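Local coordinates for GDSL-like protein (Collinsella aerofaciens ATCC 25986, PDB 7BXD) that probably hydrolyses acyl esters, as a GDSL-type member of the SGNH hydrolase superfamily, at residues I77-K80 against D85-V88; V114-L119 against H125-A130; E212-D217 against Y226-H231; S37-D42 against V102-V107; P164-L169 against L174-Y179. One frame throughout, in Å; residues are numbered along the deposited sequence.

Contact 4 lies nearest the middle of the molecule, its centre about 4 Å from that of the chain, and joins a short helix to a central strand through two waters and an aromatic face. Contact 1 is also buried, and touches it through Phe87 and Ile77. Contacts 1, 2 and 5 share one plan: a preceding loop returns to the first turn of helices 87-90, 127-141 and 176-189, lending backbone carbonyls to amides at the helix start. All three add apolar packing; the partly buried contacts 2 and 5 also use ordered water and polar side chains. Contact 3, on the surface across the chain centre from contacts 1 and 2, rests on a single tyrosine-arginine pair.

Contact 1: I77-K80 against D85-V88; sequences IAIK and DSFV
Ile77 lays its CG1 methylene over the middle of the Phe87 ring, a CH-pi contact in which CG1 of Ile77 stands 3.9 Å from the Phe87 ring centroid and only 6° off the ring normal. The pair ties the loop after strand 66-71 to the start of helix 87-90, in the alpha/beta fold of an SGNH hydrolase. Although CB of Ile77 leads away from the helix, CG1 lies beside the backbone N (chi1 -71°), which brings it back above the ring. The ring of Phe87 also meets Phe34 and receives Arg90 in a cation-pi contact. Cutting Phe87 back to an alanine is likely to open a gap beneath Ile77 and leave the Arg90 guanidinium without its aromatic partner.

The backbone bond beside this pair runs from Val88 N to Ile77 O (3.2 Å, 159° at the hydrogen), so a loop carbonyl occupies an amide of the first helical turn. Ser86 holds the N-cap position: its OG caps a backbone N just past 85-88 and is also hydrogen-bonded to Glu89, while its CB comes within 3.3 Å of Ala78 O. The loop is held further by Asp109, whose two carboxylate oxygens accept from the amides of Ile77 and Ala78. Farther along, Ile79 and Val88 meet at about a right angle, with CD1 of Ile79 3.8 Å from CG1 of Val88, while the other methyl of that valine, CG2, closes to 3.4 Å on Ile77 O.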
# COMPACT_ATOMS: atom_id res chain seq x y z
N ILE A 77 4.81 -7.24 0.44
CA ILE A 77 4.37 -7.48 1.81
C ILE A 77 5.06 -8.72 2.38
O ILE A 77 5.59 -8.70 3.50
CB ILE A 77 2.83 -7.56 1.89
CG1 ILE A 77 2.25 -6.15 1.66
CG2 ILE A 77 2.36 -8.11 3.26
CD1 ILE A 77 0.73 -6.07 1.71
N ALA A 78 5.09 -9.81 1.59
CA ALA A 78 5.59 -11.10 2.06
C ALA A 78 7.09 -11.27 1.85
O ALA A 78 7.69 -10.70 0.91
CB ALA A 78 4.90 -12.24 1.35
N ILE A 79 7.69 -12.11 2.71
CA ILE A 79 9.08 -12.51 2.54
C ILE A 79 9.21 -13.38 1.31
O ILE A 79 8.38 -14.27 1.07
CB ILE A 79 9.57 -13.31 3.76
CG1 ILE A 79 9.35 -12.54 5.05
CG2 ILE A 79 11.04 -13.68 3.57
CD1 ILE A 79 9.81 -13.31 6.30
N LYS A 80 10.29 -13.19 0.55
CA LYS A 80 10.66 -14.05 -0.56
C LYS A 80 12.18 -14.08 -0.66
O LYS A 80 12.84 -13.09 -0.36
CB LYS A 80 10.01 -13.58 -1.88
CG LYS A 80 9.95 -14.66 -2.96
CD LYS A 80 9.22 -14.20 -4.21
CE LYS A 80 9.08 -15.37 -5.18
NZ LYS A 80 8.96 -15.00 -6.61
N ASP A 85 13.78 -6.98 1.91
CA ASP A 85 13.12 -5.72 2.27
C ASP A 85 11.61 -5.81 2.23
O ASP A 85 10.94 -4.81 1.97
CB ASP A 85 13.62 -4.59 1.37
CG ASP A 85 13.27 -4.80 -0.09
OD1 ASP A 85 12.75 -5.87 -0.48
OD2 ASP A 85 13.52 -3.84 -0.87
N SER A 86 11.05 -6.97 2.54
CA SER A 86 9.60 -7.10 2.60
C SER A 86 9.02 -6.25 3.73
O SER A 86 9.73 -5.81 4.66
CB SER A 86 9.18 -8.54 2.86
OG SER A 86 9.58 -9.00 4.15
N PHE A 87 7.70 -6.00 3.66
CA PHE A 87 7.07 -5.30 4.77
C PHE A 87 7.30 -6.07 6.07
O PHE A 87 7.55 -5.49 7.12
CB PHE A 87 5.56 -5.10 4.57
CG PHE A 87 5.13 -4.11 3.50
CD1 PHE A 87 5.66 -4.11 2.19
CD2 PHE A 87 4.12 -3.20 3.79
CE1 PHE A 87 5.15 -3.23 1.21
CE2 PHE A 87 3.62 -2.33 2.81
CZ PHE A 87 4.12 -2.35 1.54
N VAL A 88 7.17 -7.40 6.02
CA VAL A 88 7.40 -8.21 7.21
C VAL A 88 8.79 -7.95 7.77
O VAL A 88 8.96 -7.78 8.98
CB VAL A 88 7.19 -9.71 6.88
CG1 VAL A 88 7.73 -10.61 8.00
CG2 VAL A 88 5.71 -9.99 6.60

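Contact 2: V114-L119 against H125-A130; sequences VPLGEL and HEFYGA
Two successive loop carbonyls receive the first amides of helix 127-141: Phe127 N bonds to Pro115 O at 2.8 Å, and Tyr128 N to Leu116 O at 3.0 Å with an almost straight N-H...O angle of 178°. These amides lack a preceding helical turn, and the loop pairs them instead. Glu126 occupies the N-cap position, and its side chain, extended beyond CG, reaches out over Gly117 to a bound water. That water donates to Glu126 OE1 (2.7 Å) and accepts from Glu118 N (2.9 Å); OE1 is also hydrogen-bonded to Ser121.

Gly117 has a positive phi of 72°, and a side chain here would run into the same carboxylate, since a CB on Gly117 would fall about 2.3 Å from OE1 of Glu126. Beyond it the loop passes across the Tyr128 ring. The peptide between Glu118 and Leu119 covers one ring face, with Leu119 N 3.5 Å above the plane over the centre. Two leucines extend this packing: CB of Leu119 meets CE1 of Tyr128 at 3.7 Å, and CG of Leu116 lies 3.9 Å from CE2 of Tyr128.

Helix 176-189 lies alongside. It presents Glu185 to the hydroxyl of Tyr128, Val186 to its ring, Ala182 to both Tyr128 and Phe127, and Tyr179 edge-to-face to Phe127. Asp109 of helix 107-111 borders Val114 and Phe127, and Ala130 packs on Ile77 and Ala78 in the loop after strand 66-71.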
# COMPACT_ATOMS: atom_id res chain seq x y z
N VAL A 114 4.35 -13.99 -5.25
CA VAL A 114 4.28 -14.47 -3.86
C VAL A 114 3.15 -15.50 -3.76
O VAL A 114 2.01 -15.20 -4.17
CB VAL A 114 4.02 -13.28 -2.92
CG1 VAL A 114 3.54 -13.75 -1.56
CG2 VAL A 114 5.29 -12.46 -2.82
N PRO A 115 3.41 -16.70 -3.26
CA PRO A 115 2.32 -17.67 -3.10
C PRO A 115 1.20 -17.11 -2.22
O PRO A 115 1.45 -16.46 -1.20
CB PRO A 115 3.01 -18.87 -2.43
CG PRO A 115 4.48 -18.73 -2.78
CD PRO A 115 4.69 -17.22 -2.76
N LEU A 116 -0.04 -17.39 -2.59
CA LEU A 116 -1.15 -16.78 -1.87
C LEU A 116 -1.34 -17.38 -0.48
O LEU A 116 -1.54 -16.66 0.49
CB LEU A 116 -2.42 -16.91 -2.72
CG LEU A 116 -3.58 -16.03 -2.33
CD1 LEU A 116 -3.29 -14.55 -2.67
CD2 LEU A 116 -4.88 -16.47 -3.03
N GLY A 117 -1.30 -18.73 -0.38
CA GLY A 117 -1.73 -19.46 0.80
C GLY A 117 -3.24 -19.42 0.95
O GLY A 117 -3.99 -19.12 0.01
N GLU A 118 -3.69 -19.75 2.17
CA GLU A 118 -5.10 -19.79 2.53
C GLU A 118 -5.31 -18.95 3.78
O GLU A 118 -4.39 -18.78 4.59
CB GLU A 118 -5.55 -21.21 2.91
CG GLU A 118 -5.49 -22.23 1.82
CD GLU A 118 -5.99 -23.58 2.33
OE1 GLU A 118 -5.69 -24.56 1.68
OE2 GLU A 118 -6.61 -23.66 3.42
N LEU A 119 -6.55 -18.50 3.99
CA LEU A 119 -6.88 -17.78 5.21
C LEU A 119 -6.59 -18.67 6.41
O LEU A 119 -7.06 -19.81 6.49
CB LEU A 119 -8.36 -17.38 5.20
CG LEU A 119 -8.87 -16.57 6.39
CD1 LEU A 119 -8.12 -15.26 6.56
CD2 LEU A 119 -10.38 -16.32 6.28
N HIS A 125 5.98 -16.08 4.18
CA HIS A 125 6.25 -16.20 2.75
C HIS A 125 4.98 -16.32 1.91
O HIS A 125 5.07 -16.27 0.68
CB HIS A 125 7.14 -17.41 2.46
CG HIS A 125 8.47 -17.34 3.12
ND1 HIS A 125 8.67 -17.78 4.41
CD2 HIS A 125 9.66 -16.87 2.69
CE1 HIS A 125 9.94 -17.62 4.73
NE2 HIS A 125 10.56 -17.04 3.72
N GLU A 126 3.82 -16.56 2.52
CA GLU A 126 2.56 -16.58 1.81
C GLU A 126 1.86 -15.25 2.03
O GLU A 126 2.02 -14.62 3.08
CB GLU A 126 1.66 -17.72 2.31
CG GLU A 126 2.12 -19.11 1.94
CD GLU A 126 1.22 -20.21 2.49
OE1 GLU A 126 0.46 -19.98 3.45
OE2 GLU A 126 1.31 -21.36 1.97
N PHE A 127 1.07 -14.80 1.04
CA PHE A 127 0.43 -13.50 1.19
C PHE A 127 -0.50 -13.46 2.39
O PHE A 127 -0.48 -12.50 3.17
CB PHE A 127 -0.31 -13.13 -0.08
CG PHE A 127 -0.68 -11.67 -0.12
CD1 PHE A 127 0.30 -10.69 -0.27
CD2 PHE A 127 -2.02 -11.28 -0.03
CE1 PHE A 127 -0.04 -9.36 -0.32
CE2 PHE A 127 -2.34 -9.94 -0.08
CZ PHE A 127 -1.36 -8.99 -0.23
N TYR A 128 -1.37 -14.47 2.53
CA TYR A 128 -2.27 -14.50 3.70
C TYR A 128 -1.48 -14.43 4.99
O TYR A 128 -1.88 -13.74 5.94
CB TYR A 128 -3.16 -15.75 3.71
CG TYR A 128 -4.44 -15.68 2.89
CD1 TYR A 128 -5.59 -15.09 3.42
CD2 TYR A 128 -4.52 -16.27 1.63
CE1 TYR A 128 -6.78 -15.08 2.73
CE2 TYR A 128 -5.71 -16.25 0.92
CZ TYR A 128 -6.84 -15.65 1.47
OH TYR A 128 -8.01 -15.62 0.73
N GLY A 129 -0.39 -15.20 5.08
CA GLY A 129 0.37 -15.25 6.31
C GLY A 129 1.13 -13.97 6.58
O GLY A 129 1.30 -13.58 7.75
N ALA A 130 1.60 -13.29 5.53
CA ALA A 130 2.31 -12.04 5.72
C ALA A 130 1.37 -10.93 6.20
O ALA A 130 1.75 -10.12 7.07
CB ALA A 130 3.01 -11.64 4.42
O HOH W 1 -1.89 -21.23 3.88

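Contact 3: E212-D217 against Y226-H231; sequences ELYMPD and YERLAH
Arg228 holds CG anti to its backbone N (chi1 178°) and stays extended from CG to NE, Tyr214 sets its ring beside its own backbone N (chi1 -61°), and the two side chains cross at about a right angle. The arginine touches the tyrosine in two ways. Its CD methylene makes a CH-pi contact over one ring face, 3.9 Å from the Tyr214 ring centroid and offset toward the rim near CZ, while its NH1 reaches Tyr214 OH in a hydrogen bond of 3.1 Å. That bond is bent, 139° at the hydrogen, and the oxygen is tilted slightly out of the guanidinium plane.

The opposite ring face is covered by CB of Leu213, 3.8 Å above the plane, and His210 meets the ring edge-to-face. A phenylalanine in place of Tyr214 would probably leave NH1 of Arg228 without this acceptor and the guanidinium freer to turn, although NH2 also has a weak bond to Gly202 O.

This surface pair joins the end of helix 208-213 to helix 223-240. Between them runs the Asp-x-x-His signature of the SGNH family, where Asp217 OD2 bonds to His220 ND1.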
# COMPACT_ATOMS: atom_id res chain seq x y z
N GLU A 212 -1.50 9.82 -19.01
CA GLU A 212 -0.75 11.01 -19.38
C GLU A 212 -0.57 11.95 -18.20
O GLU A 212 0.54 12.45 -17.96
CB GLU A 212 -1.47 11.73 -20.51
CG GLU A 212 -0.73 12.97 -20.99
CD GLU A 212 -1.51 13.70 -22.07
OE1 GLU A 212 -2.27 13.04 -22.81
OE2 GLU A 212 -1.34 14.94 -22.19
N LEU A 213 -1.65 12.24 -17.46
CA LEU A 213 -1.59 13.23 -16.39
C LEU A 213 -1.07 12.67 -15.08
O LEU A 213 -0.40 13.40 -14.33
CB LEU A 213 -2.97 13.83 -16.12
CG LEU A 213 -3.57 14.63 -17.27
CD1 LEU A 213 -4.97 15.13 -16.89
CD2 LEU A 213 -2.64 15.79 -17.79
N TYR A 214 -1.45 11.43 -14.73
CA TYR A 214 -1.35 10.95 -13.36
C TYR A 214 -0.50 9.70 -13.18
O TYR A 214 0.00 9.50 -12.07
CB TYR A 214 -2.76 10.66 -12.83
CG TYR A 214 -3.69 11.86 -12.81
CD1 TYR A 214 -3.29 13.08 -12.23
CD2 TYR A 214 -4.98 11.77 -13.35
CE1 TYR A 214 -4.16 14.16 -12.16
CE2 TYR A 214 -5.86 12.84 -13.31
CZ TYR A 214 -5.45 14.03 -12.71
OH TYR A 214 -6.37 15.06 -12.65
N MET A 215 -0.39 8.82 -14.19
CA MET A 215 0.26 7.50 -14.04
C MET A 215 1.09 7.21 -15.28
O MET A 215 0.72 6.36 -16.10
CB MET A 215 -0.77 6.37 -13.81
CG MET A 215 -1.59 6.55 -12.56
SD MET A 215 -2.71 5.18 -12.25
CE MET A 215 -1.55 3.88 -11.80
N PRO A 216 2.25 7.86 -15.42
CA PRO A 216 2.93 7.87 -16.72
C PRO A 216 3.34 6.50 -17.21
O PRO A 216 3.37 6.29 -18.42
CB PRO A 216 4.16 8.76 -16.48
CG PRO A 216 3.78 9.64 -15.33
CD PRO A 216 2.82 8.85 -14.48
N ASP A 217 3.71 5.57 -16.32
CA ASP A 217 4.07 4.22 -16.71
C ASP A 217 2.96 3.21 -16.42
O ASP A 217 3.21 2.00 -16.50
CB ASP A 217 5.38 3.77 -16.04
CG ASP A 217 5.24 3.61 -14.56
OD1 ASP A 217 4.19 4.00 -13.99
OD2 ASP A 217 6.19 3.09 -13.94
N TYR A 226 0.08 11.88 -7.51
CA TYR A 226 0.20 11.70 -6.07
C TYR A 226 -0.60 12.75 -5.32
O TYR A 226 -1.17 12.43 -4.26
CB TYR A 226 1.68 11.76 -5.64
CG TYR A 226 2.44 10.48 -5.87
CD1 TYR A 226 2.01 9.30 -5.27
CD2 TYR A 226 3.61 10.46 -6.62
CE1 TYR A 226 2.67 8.10 -5.48
CE2 TYR A 226 4.30 9.27 -6.82
CZ TYR A 226 3.82 8.08 -6.26
OH TYR A 226 4.46 6.88 -6.47
N GLU A 227 -0.69 13.98 -5.84
CA GLU A 227 -1.54 14.97 -5.20
C GLU A 227 -3.00 14.55 -5.23
O GLU A 227 -3.72 14.66 -4.22
CB GLU A 227 -1.33 16.34 -5.86
CG GLU A 227 -2.00 17.50 -5.09
CD GLU A 227 -3.38 17.91 -5.62
OE1 GLU A 227 -3.95 17.25 -6.52
OE2 GLU A 227 -3.93 18.90 -5.10
N ARG A 228 -3.46 14.06 -6.39
CA ARG A 228 -4.85 13.59 -6.48
C ARG A 228 -5.08 12.40 -5.57
O ARG A 228 -6.10 12.35 -4.86
CB ARG A 228 -5.14 13.27 -7.95
CG ARG A 228 -6.55 12.72 -8.17
CD ARG A 228 -6.86 12.68 -9.65
NE ARG A 228 -8.15 12.03 -9.89
CZ ARG A 228 -9.01 12.36 -10.84
NH1 ARG A 228 -8.82 13.43 -11.59
NH2 ARG A 228 -10.10 11.61 -11.00
N LEU A 229 -4.15 11.46 -5.54
CA LEU A 229 -4.29 10.31 -4.65
C LEU A 229 -4.37 10.76 -3.19
O LEU A 229 -5.13 10.18 -2.41
CB LEU A 229 -3.13 9.34 -4.87
CG LEU A 229 -3.33 7.92 -4.37
CD1 LEU A 229 -4.41 7.19 -5.20
CD2 LEU A 229 -2.02 7.16 -4.45
N ALA A 230 -3.58 11.76 -2.81
CA ALA A 230 -3.63 12.25 -1.43
C ALA A 230 -5.02 12.72 -1.05
O ALA A 230 -5.47 12.52 0.08
CB ALA A 230 -2.64 13.39 -1.22
N HIS A 231 -5.73 13.39 -1.97
CA HIS A 231 -7.08 13.83 -1.65
C HIS A 231 -8.01 12.64 -1.41
O HIS A 231 -8.83 12.66 -0.47
CB HIS A 231 -7.60 14.73 -2.77
CG HIS A 231 -7.05 16.12 -2.72
ND1 HIS A 231 -7.78 17.22 -2.32
CD2 HIS A 231 -5.80 16.59 -2.98
CE1 HIS A 231 -7.03 18.30 -2.37
NE2 HIS A 231 -5.82 17.96 -2.77

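Contact 4: S37-D42 against V102-V107; sequences STTWGD and VVFGGV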
# COMPACT_ATOMS: atom_id res chain seq x y z
N SER A 37 6.80 1.33 -3.56
CA SER A 37 7.11 2.47 -4.44
C SER A 37 6.00 3.51 -4.43
O SER A 37 6.26 4.70 -4.67
CB SER A 37 7.28 2.02 -5.89
OG SER A 37 8.11 0.88 -6.01
N THR A 38 4.74 3.07 -4.29
CA THR A 38 3.59 3.96 -4.34
C THR A 38 3.37 4.73 -3.06
O THR A 38 2.45 5.56 -2.99
CB THR A 38 2.32 3.20 -4.78
OG1 THR A 38 1.98 2.15 -3.84
CG2 THR A 38 2.49 2.61 -6.18
N THR A 39 4.20 4.48 -2.03
CA THR A 39 4.34 5.37 -0.89
C THR A 39 5.66 6.14 -0.95
O THR A 39 5.68 7.35 -0.68
CB THR A 39 4.22 4.60 0.44
OG1 THR A 39 2.88 4.09 0.56
CG2 THR A 39 4.47 5.49 1.63
N TRP A 40 6.78 5.48 -1.32
CA TRP A 40 8.05 6.20 -1.42
C TRP A 40 7.92 7.43 -2.31
O TRP A 40 8.51 8.48 -2.01
CB TRP A 40 9.13 5.27 -1.99
CG TRP A 40 10.50 5.92 -1.98
CD1 TRP A 40 11.34 6.02 -0.91
CD2 TRP A 40 11.16 6.57 -3.08
NE1 TRP A 40 12.49 6.69 -1.27
CE2 TRP A 40 12.40 7.05 -2.60
CE3 TRP A 40 10.83 6.78 -4.42
CZ2 TRP A 40 13.30 7.75 -3.41
CZ3 TRP A 40 11.72 7.46 -5.25
CH2 TRP A 40 12.94 7.95 -4.73
N GLY A 41 7.17 7.31 -3.41
CA GLY A 41 6.98 8.40 -4.36
C GLY A 41 7.65 8.21 -5.70
O GLY A 41 8.05 9.20 -6.32
N ASP A 42 7.75 6.96 -6.19
CA ASP A 42 8.34 6.72 -7.50
C ASP A 42 7.44 7.32 -8.57
O ASP A 42 6.23 7.10 -8.57
CB ASP A 42 8.47 5.20 -7.66
CG ASP A 42 9.27 4.76 -8.88
OD1 ASP A 42 9.41 5.51 -9.86
OD2 ASP A 42 9.74 3.60 -8.83
N VAL A 102 -0.86 3.41 8.42
CA VAL A 102 -1.52 3.22 7.12
C VAL A 102 -0.63 2.28 6.32
O VAL A 102 0.51 2.63 5.99
CB VAL A 102 -1.71 4.56 6.38
CG1 VAL A 102 -2.32 4.32 5.01
CG2 VAL A 102 -2.58 5.52 7.21
N VAL A 103 -1.13 1.06 6.04
CA VAL A 103 -0.33 0.04 5.35
C VAL A 103 -0.90 -0.10 3.94
O VAL A 103 -2.08 -0.44 3.78
CB VAL A 103 -0.37 -1.31 6.10
CG1 VAL A 103 0.50 -2.32 5.36
CG2 VAL A 103 0.08 -1.14 7.56
N PHE A 104 -0.05 0.14 2.94
CA PHE A 104 -0.48 0.23 1.54
C PHE A 104 0.52 -0.58 0.71
O PHE A 104 1.64 -0.12 0.48
CB PHE A 104 -0.45 1.72 1.18
CG PHE A 104 -0.86 2.08 -0.24
CD1 PHE A 104 -1.78 1.34 -0.98
CD2 PHE A 104 -0.33 3.25 -0.80
CE1 PHE A 104 -2.17 1.75 -2.25
CE2 PHE A 104 -0.71 3.66 -2.08
CZ PHE A 104 -1.63 2.90 -2.80
N GLY A 105 0.16 -1.80 0.33
CA GLY A 105 1.07 -2.65 -0.41
C GLY A 105 0.33 -3.79 -1.05
O GLY A 105 -0.89 -3.93 -0.91
N GLY A 106 1.09 -4.63 -1.77
CA GLY A 106 0.58 -5.85 -2.35
C GLY A 106 0.73 -5.94 -3.86
O GLY A 106 0.67 -7.05 -4.40
N VAL A 107 0.95 -4.82 -4.56
CA VAL A 107 1.08 -4.95 -6.01
C VAL A 107 2.32 -5.75 -6.35
O VAL A 107 2.34 -6.46 -7.37
CB VAL A 107 1.00 -3.59 -6.75
CG1 VAL A 107 2.30 -2.77 -6.55
CG2 VAL A 107 0.70 -3.78 -8.23
O HOH W 2 2.58 1.91 -1.01
O HOH W 3 1.42 3.96 3.19
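Thr38 places its hydroxyl over one face of the Phe104 ring, with OG1 of Thr38 3.6 Å from CE2 of Phe104. Thr39 approaches the same ring obliquely, its OG1 3.6 Å from CD2 of Phe104. Direct polar bonds between 37-42 and 102-107 are absent; two waters make the connection. One accepts from Thr39 OG1 at 2.7 Å and donates to Phe104 O, also at 2.7 Å. The other donates both to Thr39 OG1 (3.0 Å) and to Val102 O (3.2 Å). A single buried hydroxyl thus serves as donor to one water and acceptor from the other, linking the helix to the carbonyls of Val102 and Phe104.

Thr38 and Thr39 follow directly on Ser37 in the Gly-Asp-Ser motif, which in SGNH hydrolases carries the nucleophile at the C-terminal end of a strand of the parallel sheet. On the facing chain, Gly106 and Val107 open the family's Gly-x-Asn-Asp block, which ends at Asp109, and Gly106 takes the N-cap position of helix 107-111 with a positive phi of 121°.

A second shell sets the threonines. With chi1 at 61°, OG1 of Thr38 lies between the backbone N and the carbonyl carbon, where it is hydrogen-bonded to Asp36. Thr38 O accepts from Trp54 NE1; Thr39 O is held by Ser53 OG and Asn69 ND2. Ser37 O, in the first turn, takes bonds from Gly41 N and Asp42 N, just past the helix, and Asp42 O is bonded to the hydroxyl of Tyr226. Phe104 is backed by Met150 of strand 146-150.

Contact 5: P164-L169 against L174-Y179; sequences PASDEL and LTQAAY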
# COMPACT_ATOMS: atom_id res chain seq x y z
N PRO A 164 2.74 -7.69 -14.65
CA PRO A 164 1.45 -7.85 -15.33
C PRO A 164 0.48 -6.73 -14.97
O PRO A 164 0.58 -6.09 -13.91
CB PRO A 164 0.92 -9.19 -14.81
CG PRO A 164 1.67 -9.46 -13.56
CD PRO A 164 2.93 -8.66 -13.56
N ALA A 165 -0.47 -6.48 -15.87
CA ALA A 165 -1.60 -5.63 -15.54
C ALA A 165 -2.51 -6.33 -14.53
O ALA A 165 -2.50 -7.56 -14.39
CB ALA A 165 -2.43 -5.34 -16.79
N SER A 166 -3.36 -5.55 -13.86
CA SER A 166 -4.13 -6.10 -12.74
C SER A 166 -5.02 -7.24 -13.17
O SER A 166 -5.31 -8.15 -12.35
CB SER A 166 -5.00 -4.98 -12.16
OG SER A 166 -4.20 -4.01 -11.54
N ASP A 167 -5.51 -7.18 -14.41
CA ASP A 167 -6.43 -8.20 -14.90
C ASP A 167 -5.75 -9.37 -15.58
O ASP A 167 -6.44 -10.34 -15.94
CB ASP A 167 -7.50 -7.56 -15.80
CG ASP A 167 -6.92 -6.76 -16.99
OD1 ASP A 167 -5.70 -6.47 -17.08
OD2 ASP A 167 -7.72 -6.41 -17.89
N GLU A 168 -4.42 -9.32 -15.76
CA GLU A 168 -3.65 -10.42 -16.31
C GLU A 168 -3.29 -11.42 -15.22
O GLU A 168 -3.36 -11.13 -14.02
CB GLU A 168 -2.38 -9.90 -17.00
CG GLU A 168 -2.69 -9.07 -18.22
CD GLU A 168 -1.43 -8.62 -18.91
OE1 GLU A 168 -0.55 -8.02 -18.27
OE2 GLU A 168 -1.34 -8.92 -20.12
N LEU A 169 -2.85 -12.61 -15.62
CA LEU A 169 -2.40 -13.61 -14.67
C LEU A 169 -0.92 -13.45 -14.41
O LEU A 169 -0.13 -13.28 -15.35
CB LEU A 169 -2.63 -15.02 -15.20
CG LEU A 169 -4.10 -15.37 -15.50
CD1 LEU A 169 -4.20 -16.75 -16.12
CD2 LEU A 169 -5.00 -15.24 -14.27
N LEU A 174 -2.71 -16.30 -10.99
CA LEU A 174 -3.60 -15.49 -10.17
C LEU A 174 -3.69 -14.08 -10.73
O LEU A 174 -2.72 -13.56 -11.29
CB LEU A 174 -3.10 -15.39 -8.72
CG LEU A 174 -3.02 -16.72 -7.96
CD1 LEU A 174 -2.31 -16.54 -6.65
CD2 LEU A 174 -4.45 -17.24 -7.74
N THR A 175 -4.84 -13.43 -10.56
CA THR A 175 -4.92 -12.00 -10.86
C THR A 175 -4.73 -11.19 -9.57
O THR A 175 -4.70 -11.72 -8.45
CB THR A 175 -6.25 -11.58 -11.49
OG1 THR A 175 -7.24 -11.66 -10.47
CG2 THR A 175 -6.65 -12.45 -12.71
N GLN A 176 -4.61 -9.87 -9.73
CA GLN A 176 -4.43 -9.03 -8.56
C GLN A 176 -5.61 -9.12 -7.61
O GLN A 176 -5.45 -8.96 -6.40
CB GLN A 176 -4.19 -7.60 -9.01
CG GLN A 176 -3.77 -6.67 -7.88
CD GLN A 176 -3.33 -5.30 -8.38
OE1 GLN A 176 -2.87 -5.18 -9.51
NE2 GLN A 176 -3.43 -4.27 -7.54
N ALA A 177 -6.81 -9.34 -8.15
CA ALA A 177 -8.01 -9.44 -7.32
C ALA A 177 -7.90 -10.53 -6.27
O ALA A 177 -8.47 -10.39 -5.19
CB ALA A 177 -9.25 -9.67 -8.18
N ALA A 178 -7.18 -11.64 -6.56
CA ALA A 178 -7.03 -12.70 -5.55
C ALA A 178 -6.26 -12.17 -4.35
O ALA A 178 -6.54 -12.55 -3.20
CB ALA A 178 -6.31 -13.91 -6.16
N TYR A 179 -5.22 -11.36 -4.59
CA TYR A 179 -4.44 -10.77 -3.51
C TYR A 179 -5.29 -9.75 -2.74
O TYR A 179 -5.24 -9.70 -1.50
CB TYR A 179 -3.15 -10.14 -4.04
CG TYR A 179 -2.17 -11.16 -4.58
CD1 TYR A 179 -2.35 -11.73 -5.85
CD2 TYR A 179 -1.11 -11.60 -3.79
CE1 TYR A 179 -1.48 -12.71 -6.32
CE2 TYR A 179 -0.23 -12.60 -4.25
CZ TYR A 179 -0.43 -13.15 -5.52
OH TYR A 179 0.42 -14.11 -6.03
O HOH W 4 -7.53 -8.34 -10.77
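Ser166 O is held by two donors, Gln176 N at 3.2 Å, and a water at 2.7 Å that in turn accepts from Ala177 N (2.9 Å). One loop carbonyl thereby serves, directly and through water, two amides at the start of helix 176-189. The hydroxyl of the same serine donates to Gln176 OE1 at 2.7 Å, but from 53° out of the amide's carbonyl plane and hence off its lone pairs. Gln176 keeps CG anti to its backbone N (chi1 -171°) and runs on extended, which carries OE1 to Ser166 and NE2 to Cys153 O; Ser166 OG is also bonded to Thr155 N.

Thr175 takes the N-cap position, with a weak capping bond from Ala177 N to its OG1. Its methyl CG2 meets CD2 of Leu169 at 3.6 Å, the apolar end of the contact. Across the type I turn from Ala165 to Glu168, Ala165 N bonds to Glu168 OE1 at 2.9 Å, on the anti lone pair.

Both ends of the Gln176 amide and the Ser166 hydroxyl are thus satisfied although the two residues are buried, which probably fixes the amide's rotation and holds the turn against the helix start.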